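Local coordinates for exocyst complex component EXO70 (Saccharomyces cerevisiae, PDB 2B1E), which tethers secretory vesicles to sites of exocytosis as a subunit of the exocyst complex, in whose assembly it also takes part, at residues S92-I97 against V144-K149; Q118-L123 against V198-S203; L150-M155 against S218-A223; A186-I191 against K257-G262; Q426-S431 against L435-E440. One frame throughout, in Å; residues are numbered along the deposited sequence.

Contact 1: S92-I97 against V144-K149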
# COMPACT_ATOMS: atom_id res chain seq x y z
N SER A 92 -33.39 19.21 24.22
CA SER A 92 -33.36 18.19 25.24
C SER A 92 -33.43 16.79 24.62
O SER A 92 -32.66 15.90 25.00
CB SER A 92 -34.53 18.39 26.20
OG SER A 92 -34.54 17.37 27.17
N ILE A 93 -34.35 16.58 23.68
CA ILE A 93 -34.47 15.28 23.03
C ILE A 93 -33.17 14.93 22.32
O ILE A 93 -32.68 13.80 22.43
CB ILE A 93 -35.62 15.28 22.00
CG1 ILE A 93 -36.96 15.39 22.71
CG2 ILE A 93 -35.59 13.99 21.18
CD1 ILE A 93 -38.15 15.40 21.78
N LEU A 94 -32.60 15.89 21.61
CA LEU A 94 -31.36 15.67 20.89
C LEU A 94 -30.24 15.25 21.85
O LEU A 94 -29.38 14.44 21.50
CB LEU A 94 -30.94 16.92 20.12
CG LEU A 94 -31.79 17.30 18.90
CD1 LEU A 94 -31.30 18.61 18.30
CD2 LEU A 94 -31.72 16.18 17.87
N ASN A 95 -30.26 15.80 23.06
CA ASN A 95 -29.23 15.46 24.02
C ASN A 95 -29.57 14.26 24.92
O ASN A 95 -28.87 14.00 25.90
CB ASN A 95 -28.87 16.68 24.86
CG ASN A 95 -28.06 17.69 24.07
OD1 ASN A 95 -28.60 18.65 23.52
ND2 ASN A 95 -26.76 17.46 23.99
N SER A 96 -30.62 13.54 24.58
CA SER A 96 -31.01 12.36 25.34
C SER A 96 -29.91 11.30 25.14
O SER A 96 -29.75 10.40 25.95
CB SER A 96 -32.35 11.83 24.86
OG SER A 96 -32.32 11.52 23.47
N ILE A 97 -29.16 11.43 24.05
CA ILE A 97 -28.05 10.52 23.77
C ILE A 97 -26.79 11.20 24.29
O ILE A 97 -26.45 12.29 23.82
CB ILE A 97 -27.85 10.26 22.26
CG1 ILE A 97 -29.14 9.73 21.63
CG2 ILE A 97 -26.71 9.26 22.05
CD1 ILE A 97 -28.97 9.27 20.18
N VAL A 144 -27.96 21.05 13.73
CA VAL A 144 -26.57 20.85 13.33
C VAL A 144 -25.60 21.04 14.49
O VAL A 144 -24.72 20.20 14.72
CB VAL A 144 -26.17 21.85 12.21
CG1 VAL A 144 -24.67 21.83 12.00
CG2 VAL A 144 -26.90 21.48 10.94
N GLY A 145 -25.78 22.13 15.23
CA GLY A 145 -24.92 22.42 16.36
C GLY A 145 -24.92 21.34 17.42
O GLY A 145 -23.86 20.94 17.89
N GLU A 146 -26.10 20.87 17.80
CA GLU A 146 -26.20 19.85 18.83
C GLU A 146 -25.63 18.50 18.39
O GLU A 146 -24.94 17.84 19.17
CB GLU A 146 -27.66 19.67 19.26
CG GLU A 146 -28.25 20.86 20.01
CD GLU A 146 -27.39 21.32 21.17
OE1 GLU A 146 -27.09 20.50 22.07
OE2 GLU A 146 -27.00 22.51 21.19
N ARG A 147 -25.90 18.10 17.16
CA ARG A 147 -25.40 16.83 16.65
C ARG A 147 -23.88 16.81 16.51
O ARG A 147 -23.23 15.87 16.96
CB ARG A 147 -26.04 16.49 15.30
CG ARG A 147 -27.51 16.10 15.39
CD ARG A 147 -27.68 14.84 16.23
NE ARG A 147 -26.84 13.75 15.74
CZ ARG A 147 -26.64 12.61 16.38
NH1 ARG A 147 -27.22 12.39 17.56
NH2 ARG A 147 -25.85 11.68 15.86
N SER A 148 -23.31 17.84 15.89
CA SER A 148 -21.86 17.86 15.71
C SER A 148 -21.12 17.94 17.04
O SER A 148 -20.00 17.44 17.16
CB SER A 148 -21.44 19.00 14.77
OG SER A 148 -21.83 20.26 15.27
N LYS A 149 -21.73 18.56 18.05
CA LYS A 149 -21.07 18.64 19.34
C LYS A 149 -21.03 17.26 19.99
O LYS A 149 -20.00 16.84 20.52
CB LYS A 149 -21.80 19.64 20.26
CG LYS A 149 -21.62 21.09 19.84
CD LYS A 149 -22.08 22.07 20.92
CE LYS A 149 -23.57 21.94 21.23
NZ LYS A 149 -23.90 20.69 21.98
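Glu146 meets the end of helix 66-94 first with its aliphatic part: its CB lies 3.9 Å from CD1 of Leu94, the two side chains crossing at about a right angle. The chain then bends at chi2 (-51°), which carries the carboxylate over to Asn95, the first residue past the helical part of its segment. The Asn95 amide plane is turned 64° against the carboxylate, and the two polar groups approach closely enough that a hydrogen bond is possible, though not established. Arg147, next along, folds back through three turned torsions and brings NH1 within 4.4 Å of CD1 of Ile97, which approaches the guanidinium obliquely; the charge of Arg147 is answered by a salt bridge from NH2 to Glu194, and Arg147 NH1 also bonds to the hydroxyl of Tyr115. Lys149, one turn on from Glu146, closes a salt bridge within its own helix, NZ standing 3.2 Å from Glu146 OE1 and 55° above the carboxylate plane. With a leucine in place of Glu146, Lys149 would probably lose its charge partner and the Asn95 amide would be left facing carbon. Around the pair, helix 117-132 packs on Ile93 and Leu94 through Leu123, loop residues Pro113 and Tyr115 lie against Ile97, and helix 209-233 brings Ile216 to Arg147, so the end of helix 66-94 is set against helix 136-155 among two further helices.

Contact 2: Q118-L123 against V198-S203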
# COMPACT_ATOMS: atom_id res chain seq x y z
N GLN A 118 -40.55 7.55 18.50
CA GLN A 118 -41.37 8.64 19.01
C GLN A 118 -40.57 9.94 19.13
O GLN A 118 -41.10 11.02 18.89
CB GLN A 118 -41.99 8.26 20.36
CG GLN A 118 -42.85 7.00 20.31
CD GLN A 118 -42.07 5.72 20.65
OE1 GLN A 118 -40.86 5.64 20.43
NE2 GLN A 118 -42.78 4.72 21.16
N GLN A 119 -39.29 9.84 19.49
CA GLN A 119 -38.45 11.03 19.60
C GLN A 119 -38.23 11.60 18.19
O GLN A 119 -38.29 12.82 18.00
CB GLN A 119 -37.10 10.71 20.26
CG GLN A 119 -37.18 10.31 21.74
CD GLN A 119 -35.82 9.96 22.31
OE1 GLN A 119 -35.04 9.23 21.69
NE2 GLN A 119 -35.52 10.48 23.51
N LEU A 120 -38.00 10.73 17.22
CA LEU A 120 -37.80 11.17 15.84
C LEU A 120 -39.06 11.91 15.40
O LEU A 120 -38.99 12.96 14.74
CB LEU A 120 -37.53 9.97 14.93
CG LEU A 120 -36.20 9.25 15.16
CD1 LEU A 120 -36.16 7.95 14.38
CD2 LEU A 120 -35.04 10.15 14.76
N GLY A 121 -40.22 11.38 15.80
CA GLY A 121 -41.48 12.02 15.47
C GLY A 121 -41.54 13.44 16.01
O GLY A 121 -41.89 14.37 15.28
N ALA A 122 -41.20 13.60 17.29
CA ALA A 122 -41.21 14.91 17.94
C ALA A 122 -40.21 15.87 17.30
O ALA A 122 -40.50 17.05 17.11
CB ALA A 122 -40.90 14.76 19.44
N LEU A 123 -39.01 15.37 17.01
CA LEU A 123 -37.99 16.20 16.39
C LEU A 123 -38.50 16.72 15.05
O LEU A 123 -38.41 17.92 14.76
CB LEU A 123 -36.70 15.39 16.20
CG LEU A 123 -35.94 15.06 17.49
CD1 LEU A 123 -34.89 13.99 17.23
CD2 LEU A 123 -35.29 16.34 18.05
N VAL A 198 -30.88 12.21 9.14
CA VAL A 198 -31.43 13.23 8.26
C VAL A 198 -32.54 12.63 7.41
O VAL A 198 -33.58 13.26 7.20
CB VAL A 198 -30.34 13.84 7.34
CG1 VAL A 198 -30.99 14.69 6.26
CG2 VAL A 198 -29.39 14.70 8.16
N ASP A 199 -32.34 11.42 6.90
CA ASP A 199 -33.36 10.77 6.09
C ASP A 199 -34.61 10.53 6.94
O ASP A 199 -35.73 10.61 6.44
CB ASP A 199 -32.86 9.44 5.52
CG ASP A 199 -31.93 9.63 4.34
OD1 ASP A 199 -31.79 10.78 3.86
OD2 ASP A 199 -31.34 8.62 3.88
N ASP A 200 -34.41 10.21 8.22
CA ASP A 200 -35.54 9.95 9.10
C ASP A 200 -36.27 11.23 9.50
O ASP A 200 -37.49 11.24 9.65
CB ASP A 200 -35.09 9.25 10.40
CG ASP A 200 -34.95 7.73 10.25
OD1 ASP A 200 -35.43 7.16 9.24
OD2 ASP A 200 -34.38 7.11 11.17
N LEU A 201 -35.53 12.31 9.65
CA LEU A 201 -36.10 13.58 10.10
C LEU A 201 -36.86 14.44 9.10
O LEU A 201 -37.76 15.18 9.49
CB LEU A 201 -35.00 14.43 10.74
CG LEU A 201 -34.39 13.92 12.06
CD1 LEU A 201 -33.31 14.87 12.53
CD2 LEU A 201 -35.49 13.81 13.12
N TYR A 202 -36.52 14.34 7.83
CA TYR A 202 -37.18 15.16 6.81
C TYR A 202 -37.96 14.33 5.81
O TYR A 202 -37.91 13.10 5.84
CB TYR A 202 -36.13 15.97 6.04
CG TYR A 202 -35.43 17.01 6.87
CD1 TYR A 202 -35.99 18.27 7.04
CD2 TYR A 202 -34.22 16.74 7.49
CE1 TYR A 202 -35.35 19.24 7.81
CE2 TYR A 202 -33.57 17.70 8.25
CZ TYR A 202 -34.15 18.95 8.41
OH TYR A 202 -33.52 19.90 9.16
N SER A 203 -38.68 15.02 4.93
CA SER A 203 -39.44 14.35 3.89
C SER A 203 -38.39 13.81 2.93
O SER A 203 -37.26 14.29 2.91
CB SER A 203 -40.39 15.33 3.19
OG SER A 203 -41.40 15.76 4.08
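Leu201 reaches helix 117-132 with one methyl, CD2, and most of the apolar contact is made there. This methyl lies 3.7 Å from CB of Leu123 and 4.0 Å from CD2 of Leu120, the Leu120 and Leu201 side chains crossing at about a right angle. The bond from CA to CB of Leu201 does not itself aim at the other helix; with CG beside the backbone N and anti to the carbonyl carbon (chi1 -67°), the fork is turned across, and its end comes close. The same methyl also rests 3.9 Å from the carbonyl oxygen Leu120 O, so it touches backbone as well as side chains.

The second kind of contact sets carbon against a carboxylate: Leu120 CD1 lies 3.8 Å from OD2 of Asp200, at the outer border of the interface. That oxygen is not left to the methyl, since it is hydrogen-bonded to the hydroxyl of Tyr114. No hydrogen bond joins the two segments directly, but Ser124 OG, just beyond Leu123, lies in hydrogen-bonding position to both Leu120 O and Leu201 O, which would have to share its one proton, and so links the helices where helix 180-201 ends.

Helix 66-94 covers another side of helix 117-132, placing Phe90 and Leu94 on Leu123, while helix 209-233 packs through Val212 on Val198 and Tyr202; helix 180-201 thus ends between helices 117-132 and 209-233.

Contact 3: L150-M155 against S218-A223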
# COMPACT_ATOMS: atom_id res chain seq x y z
N LEU A 150 -22.16 16.56 19.94
CA LEU A 150 -22.27 15.23 20.52
C LEU A 150 -21.24 14.27 19.89
O LEU A 150 -20.47 13.61 20.59
CB LEU A 150 -23.67 14.68 20.28
CG LEU A 150 -24.22 13.53 21.15
CD1 LEU A 150 -25.35 12.85 20.39
CD2 LEU A 150 -23.14 12.52 21.48
N ILE A 151 -21.24 14.21 18.56
CA ILE A 151 -20.34 13.32 17.83
C ILE A 151 -18.87 13.66 18.07
O ILE A 151 -18.04 12.76 18.22
CB ILE A 151 -20.63 13.38 16.32
CG1 ILE A 151 -22.08 12.93 16.06
CG2 ILE A 151 -19.65 12.47 15.56
CD1 ILE A 151 -22.53 13.08 14.62
N LEU A 152 -18.54 14.94 18.10
CA LEU A 152 -17.16 15.34 18.34
C LEU A 152 -16.68 14.83 19.70
O LEU A 152 -15.52 14.45 19.86
CB LEU A 152 -17.02 16.85 18.24
CG LEU A 152 -17.12 17.40 16.81
CD1 LEU A 152 -17.14 18.92 16.84
CD2 LEU A 152 -15.93 16.90 15.98
N LYS A 153 -17.59 14.82 20.68
CA LYS A 153 -17.26 14.34 22.02
C LYS A 153 -17.03 12.84 22.01
O LYS A 153 -16.22 12.32 22.78
CB LYS A 153 -18.39 14.68 23.00
CG LYS A 153 -18.47 16.15 23.39
CD LYS A 153 -19.75 16.44 24.16
CE LYS A 153 -19.80 17.88 24.66
NZ LYS A 153 -18.80 18.13 25.73
N CYS A 154 -17.74 12.13 21.14
CA CYS A 154 -17.58 10.69 21.03
C CYS A 154 -16.23 10.39 20.39
O CYS A 154 -15.47 9.56 20.88
CB CYS A 154 -18.69 10.09 20.17
SG CYS A 154 -20.33 10.21 20.90
N MET A 155 -15.95 11.07 19.29
CA MET A 155 -14.69 10.87 18.59
C MET A 155 -13.51 11.30 19.45
O MET A 155 -12.36 10.91 19.19
CB MET A 155 -14.70 11.65 17.27
CG MET A 155 -15.77 11.21 16.27
SD MET A 155 -15.61 9.49 15.73
CE MET A 155 -14.04 9.57 14.89
N SER A 218 -18.96 17.83 8.03
CA SER A 218 -17.75 18.58 7.70
C SER A 218 -16.77 18.76 8.86
O SER A 218 -15.56 18.56 8.69
CB SER A 218 -18.11 19.94 7.10
OG SER A 218 -18.69 19.75 5.82
N PRO A 219 -17.26 19.14 10.05
CA PRO A 219 -16.36 19.32 11.19
C PRO A 219 -15.64 18.01 11.50
O PRO A 219 -14.45 18.00 11.82
CB PRO A 219 -17.32 19.72 12.31
CG PRO A 219 -18.39 20.45 11.58
CD PRO A 219 -18.63 19.58 10.39
N LEU A 220 -16.37 16.90 11.40
CA LEU A 220 -15.81 15.59 11.66
C LEU A 220 -14.71 15.30 10.64
O LEU A 220 -13.67 14.72 10.97
CB LEU A 220 -16.91 14.52 11.54
CG LEU A 220 -18.18 14.75 12.35
CD1 LEU A 220 -19.15 13.61 12.08
CD2 LEU A 220 -17.84 14.82 13.84
N ILE A 221 -14.94 15.71 9.40
CA ILE A 221 -13.98 15.52 8.32
C ILE A 221 -12.71 16.33 8.59
O ILE A 221 -11.60 15.80 8.53
CB ILE A 221 -14.58 15.94 6.96
CG1 ILE A 221 -15.65 15.04 6.61
CG2 ILE A 221 -13.53 15.93 5.86
N SER A 222 -12.88 17.61 8.88
CA SER A 222 -11.75 18.48 9.16
C SER A 222 -10.89 17.83 10.24
O SER A 222 -9.67 17.78 10.13
CB SER A 222 -12.24 19.86 9.62
OG SER A 222 -11.17 20.77 9.78
N ALA A 223 -11.55 17.32 11.27
CA ALA A 223 -10.87 16.66 12.38
C ALA A 223 -10.12 15.43 11.92
O ALA A 223 -9.02 15.13 12.40
CB ALA A 223 -11.88 16.28 13.45
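In the helical rod of this protein, helices 136-155 and 209-233 are joined here by Leu220, whose forked end touches both Ile151 and Leu152. Its CD2 carries most of the contact. On one side it presses on CG2 of Ile151 at 3.4 Å, closer than carbons usually pack, while the other methyl of Leu220, CD1, lies 3.7 Å from that same CG2. The branching of Ile151 explains the meeting: with chi1 at -60°, CG2 is the branch anti to the backbone N, and it is this methyl that faces Leu220, the two side chains crossing at about a right angle. Leu152 comes in obliquely from the solvent side and brings its CD2 to 3.5 Å from CD2 of Leu220.

Three consecutive long helices, 136-155, 180-201 and 209-233, run up, down and up again, and this contact links the first to the third. The middle one packs against the first, with Glu194 against Ile151 and Phe190 against Cys154 and Met155. Helix 209-233 is kinked at Pro219, whose N cannot bond to the preceding turn, one residue before Leu220. Further along, regular bonding resumes with Ser222 N to Ser218 O at 2.8 Å.

Contact 4: A186-I191 against K257-G262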
# COMPACT_ATOMS: atom_id res chain seq x y z
N ALA A 186 -15.09 4.15 13.58
CA ALA A 186 -16.05 4.93 14.35
C ALA A 186 -16.67 6.00 13.46
O ALA A 186 -17.89 6.16 13.40
CB ALA A 186 -15.37 5.58 15.55
N LEU A 187 -15.80 6.72 12.76
CA LEU A 187 -16.23 7.78 11.85
C LEU A 187 -17.18 7.26 10.76
O LEU A 187 -18.12 7.96 10.37
CB LEU A 187 -15.00 8.41 11.19
CG LEU A 187 -15.31 9.49 10.15
CD1 LEU A 187 -16.21 10.56 10.77
CD2 LEU A 187 -14.01 10.09 9.64
N LEU A 188 -16.95 6.05 10.29
CA LEU A 188 -17.80 5.47 9.26
C LEU A 188 -19.20 5.19 9.81
O LEU A 188 -20.20 5.36 9.10
CB LEU A 188 -17.16 4.19 8.72
CG LEU A 188 -15.82 4.44 8.00
CD1 LEU A 188 -15.14 3.12 7.67
CD2 LEU A 188 -16.07 5.25 6.75
N GLY A 189 -19.27 4.77 11.06
CA GLY A 189 -20.55 4.50 11.69
C GLY A 189 -21.32 5.80 11.91
O GLY A 189 -22.53 5.85 11.71
N PHE A 190 -20.62 6.86 12.31
CA PHE A 190 -21.28 8.14 12.51
C PHE A 190 -21.75 8.75 11.19
O PHE A 190 -22.82 9.36 11.13
CB PHE A 190 -20.35 9.12 13.24
CG PHE A 190 -20.30 8.90 14.73
CD1 PHE A 190 -21.46 9.00 15.50
CD2 PHE A 190 -19.10 8.59 15.36
CE1 PHE A 190 -21.42 8.79 16.88
CE2 PHE A 190 -19.05 8.37 16.75
CZ PHE A 190 -20.22 8.48 17.50
N ILE A 191 -20.96 8.59 10.14
CA ILE A 191 -21.35 9.13 8.84
C ILE A 191 -22.61 8.42 8.36
O ILE A 191 -23.57 9.05 7.90
CB ILE A 191 -20.23 8.92 7.78
CG1 ILE A 191 -19.10 9.94 8.02
CG2 ILE A 191 -20.80 9.05 6.36
CD1 ILE A 191 -17.83 9.65 7.22
N LYS A 257 -13.82 8.21 1.90
CA LYS A 257 -14.28 8.78 0.64
C LYS A 257 -15.46 8.03 0.02
O LYS A 257 -16.39 8.65 -0.49
CB LYS A 257 -13.14 8.86 -0.38
CG LYS A 257 -12.10 9.91 -0.04
CD LYS A 257 -11.26 10.30 -1.26
CE LYS A 257 -10.50 9.13 -1.84
NZ LYS A 257 -9.60 9.57 -2.94
N LYS A 258 -15.44 6.70 0.09
CA LYS A 258 -16.53 5.93 -0.49
C LYS A 258 -17.82 6.08 0.32
O LYS A 258 -18.92 5.98 -0.22
CB LYS A 258 -16.15 4.45 -0.61
CG LYS A 258 -16.13 3.68 0.69
CD LYS A 258 -16.97 2.41 0.60
CE LYS A 258 -16.45 1.47 -0.48
NZ LYS A 258 -17.25 0.21 -0.53
N SER A 259 -17.68 6.34 1.62
CA SER A 259 -18.85 6.50 2.48
C SER A 259 -19.47 7.87 2.22
O SER A 259 -20.65 8.10 2.51
CB SER A 259 -18.46 6.41 3.95
OG SER A 259 -17.80 7.59 4.37
N LEU A 260 -18.67 8.78 1.69
CA LEU A 260 -19.12 10.12 1.39
C LEU A 260 -19.47 10.27 -0.08
O LEU A 260 -19.70 11.38 -0.56
CB LEU A 260 -18.04 11.14 1.77
CG LEU A 260 -17.68 11.19 3.26
CD1 LEU A 260 -16.47 12.08 3.48
CD2 LEU A 260 -18.88 11.70 4.03
N ARG A 261 -19.51 9.15 -0.79
CA ARG A 261 -19.83 9.18 -2.21
C ARG A 261 -21.30 9.53 -2.40
O ARG A 261 -22.18 8.96 -1.75
CB ARG A 261 -19.54 7.83 -2.88
CG ARG A 261 -20.57 6.74 -2.63
CD ARG A 261 -20.46 5.64 -3.67
NE ARG A 261 -21.50 4.62 -3.54
CZ ARG A 261 -21.69 3.63 -4.41
NH1 ARG A 261 -20.90 3.51 -5.47
NH2 ARG A 261 -22.66 2.75 -4.21
N GLY A 262 -21.57 10.50 -3.27
CA GLY A 262 -22.94 10.90 -3.51
C GLY A 262 -23.48 11.73 -2.36
O GLY A 262 -24.67 11.68 -2.06
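Ile191 aims its CB toward the end of helix 245-259 and divides there into two branches. CG2, anti to the backbone N (chi1 -76°), lies 3.9 Å from OG of Ser259 and also near that residue's carbonyl oxygen, and it flanks CD2 of Leu260. CG1 takes the place beside the backbone N and carries CD1 farther out, where this tip methyl meets OG of Ser259 at 3.5 Å and CD2 of Leu260 at 3.9 Å. Ile191 and Leu260 cross at about a right angle. One turn earlier, Leu188 brings its CD2 to 3.8 Å from the same OG.

The contact joins two helices of the elongated rod near the point where helix 245-259 gives way to a loop: Ser259 closes the helix and Leu260 is the first residue to leave helical angles. The serine hydroxyl, although hemmed by methyls, is hydrogen-bonded to Val256 O in the preceding turn. An alanine in place of Ile191 lacks CG1, CG2 and CD1, which would probably open a gap beside Leu260 and Ser259 and let the Leu260 fork shift. Leu217 of helix 209-233 packs on both Ile191 and Leu260, and Leu271 of helix 268-299 packs on Leu260.

Contact 5: Q426-S431 against L435-E440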
# COMPACT_ATOMS: atom_id res chain seq x y z
N GLN A 426 15.80 -18.59 -0.97
CA GLN A 426 15.34 -19.20 0.27
C GLN A 426 14.27 -18.33 0.93
O GLN A 426 13.26 -18.83 1.42
CB GLN A 426 16.52 -19.39 1.23
CG GLN A 426 17.60 -20.31 0.68
CD GLN A 426 18.75 -20.49 1.64
OE1 GLN A 426 19.22 -19.53 2.25
NE2 GLN A 426 19.23 -21.73 1.77
N ILE A 427 14.51 -17.02 0.94
CA ILE A 427 13.57 -16.09 1.55
C ILE A 427 12.30 -15.92 0.72
O ILE A 427 11.25 -15.56 1.26
CB ILE A 427 14.25 -14.72 1.80
CG1 ILE A 427 15.24 -14.87 2.96
CG2 ILE A 427 13.20 -13.64 2.09
CD1 ILE A 427 16.03 -13.63 3.25
N VAL A 428 12.39 -16.19 -0.58
CA VAL A 428 11.23 -16.10 -1.45
C VAL A 428 10.36 -17.33 -1.19
O VAL A 428 9.15 -17.23 -1.03
CB VAL A 428 11.63 -16.08 -2.94
CG1 VAL A 428 10.43 -16.40 -3.81
CG2 VAL A 428 12.19 -14.71 -3.31
N GLU A 429 11.01 -18.49 -1.12
CA GLU A 429 10.35 -19.77 -0.90
C GLU A 429 9.62 -19.89 0.44
O GLU A 429 8.72 -20.72 0.59
CB GLU A 429 11.39 -20.88 -1.01
CG GLU A 429 10.87 -22.29 -0.78
CD GLU A 429 11.98 -23.33 -0.79
OE1 GLU A 429 12.75 -23.37 -1.79
OE2 GLU A 429 12.10 -24.10 0.19
N LYS A 430 10.01 -19.07 1.41
CA LYS A 430 9.41 -19.13 2.74
C LYS A 430 8.47 -17.98 3.05
O LYS A 430 8.05 -17.83 4.20
CB LYS A 430 10.51 -19.18 3.79
CG LYS A 430 11.46 -20.34 3.61
CD LYS A 430 12.83 -20.02 4.16
CE LYS A 430 13.82 -21.10 3.75
NZ LYS A 430 13.67 -21.40 2.30
N SER A 431 8.14 -17.18 2.05
CA SER A 431 7.26 -16.04 2.28
C SER A 431 6.21 -15.89 1.20
O SER A 431 6.14 -16.67 0.26
CB SER A 431 8.08 -14.76 2.37
OG SER A 431 8.74 -14.49 1.15
N LEU A 435 4.43 -16.74 -3.84
CA LEU A 435 3.16 -16.69 -4.57
C LEU A 435 3.03 -15.45 -5.44
O LEU A 435 2.35 -15.48 -6.47
CB LEU A 435 1.99 -16.75 -3.59
CG LEU A 435 1.93 -18.01 -2.73
CD1 LEU A 435 0.66 -17.99 -1.89
CD2 LEU A 435 1.95 -19.25 -3.62
N MET A 436 3.68 -14.36 -5.05
CA MET A 436 3.60 -13.13 -5.82
C MET A 436 4.41 -13.20 -7.12
O MET A 436 4.08 -12.54 -8.10
CB MET A 436 4.08 -11.94 -4.98
CG MET A 436 3.43 -11.86 -3.60
SD MET A 436 3.96 -10.43 -2.64
CE MET A 436 2.45 -9.46 -2.60
N LEU A 437 5.47 -14.01 -7.11
CA LEU A 437 6.33 -14.17 -8.29
C LEU A 437 5.82 -15.26 -9.22
O LEU A 437 6.39 -15.51 -10.28
CB LEU A 437 7.76 -14.49 -7.85
CG LEU A 437 8.52 -13.34 -7.18
CD1 LEU A 437 9.77 -13.87 -6.50
CD2 LEU A 437 8.86 -12.29 -8.22
N ALA A 438 4.73 -15.91 -8.81
CA ALA A 438 4.12 -16.98 -9.58
C ALA A 438 4.21 -16.75 -11.08
O ALA A 438 3.71 -15.76 -11.60
CB ALA A 438 2.67 -17.14 -9.17
N GLY A 439 4.86 -17.68 -11.77
CA GLY A 439 5.00 -17.58 -13.21
C GLY A 439 6.19 -16.78 -13.70
O GLY A 439 7.34 -17.23 -13.60
N GLU A 440 5.91 -15.59 -14.22
CA GLU A 440 6.93 -14.69 -14.75
C GLU A 440 8.11 -14.47 -13.80
O GLU A 440 9.27 -14.59 -14.20
CB GLU A 440 6.30 -13.34 -15.09
CG GLU A 440 7.29 -12.23 -15.36
CD GLU A 440 7.94 -12.34 -16.72
OE1 GLU A 440 8.03 -13.46 -17.25
OE2 GLU A 440 8.37 -11.29 -17.25
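Val428 and Leu437 make the apolar part of this contact, meeting at about a right angle. Leu437 touches with a single methyl: CD1 lies 3.8 Å from CG1 of Val428 and 4.1 Å from CG2 of Val428, and so sits against both arms of the valine fork. With chi1 at 163°, CG1 is the arm anti to the backbone N. Both residues are buried. His442 of helix 440-473 packs on both, and Ser369, Ile372 and Ser373 of helix 364-391 pack on Leu437.

The polar interactions gather at the end of helix 410-429. Ser431 OG donates to Ile427 O at 2.7 Å, lying in the carbonyl plane with a C=O...donor angle of 151°, and also accepts a weak bond from Leu433 N, so one hydroxyl ties the finished helix to the short helix 433-436. Lys430, just past the helix, folds back on its last turn, NZ reaching Gln426 O at 2.7 Å; this ammonium comes in from the flank, at a C=O...donor angle of 113°, and Glu429 stands at a long salt-bridge distance from it.

Between the backbones, the approach is looser, Ser431 O standing 4.4 Å from Leu435 N.

The chemistry implies a division of labour: across the short connection the side chains of the two segments meet through methyls, with no hydrogen bond between the segments, while the hydroxyl and ammonium groups satisfy carbonyls at the helix end and would probably keep its last turn from fraying.

From the N terminus, contact 1 closes the loop from the end of helix 66-94 to helix 136-155. Contact 2 starts inside that loop, on helix 117-132, and crosses it to reach the end of helix 180-201. Contact 3 opens after contact 1 has closed, on the same helix 136-155, and crosses contact 2 on its way to helix 209-233. Contact 4 begins on helix 180-201 and crosses both contacts 2 and 3, carrying the interlocking on to helix 245-259; none nests inside another. Contacts 1 and 2 touch, as do 1 and 3, and Phe190 links 3 to 4. Contact 5 closes a short turn much later, about 37 Å, centre to centre, from contact 4.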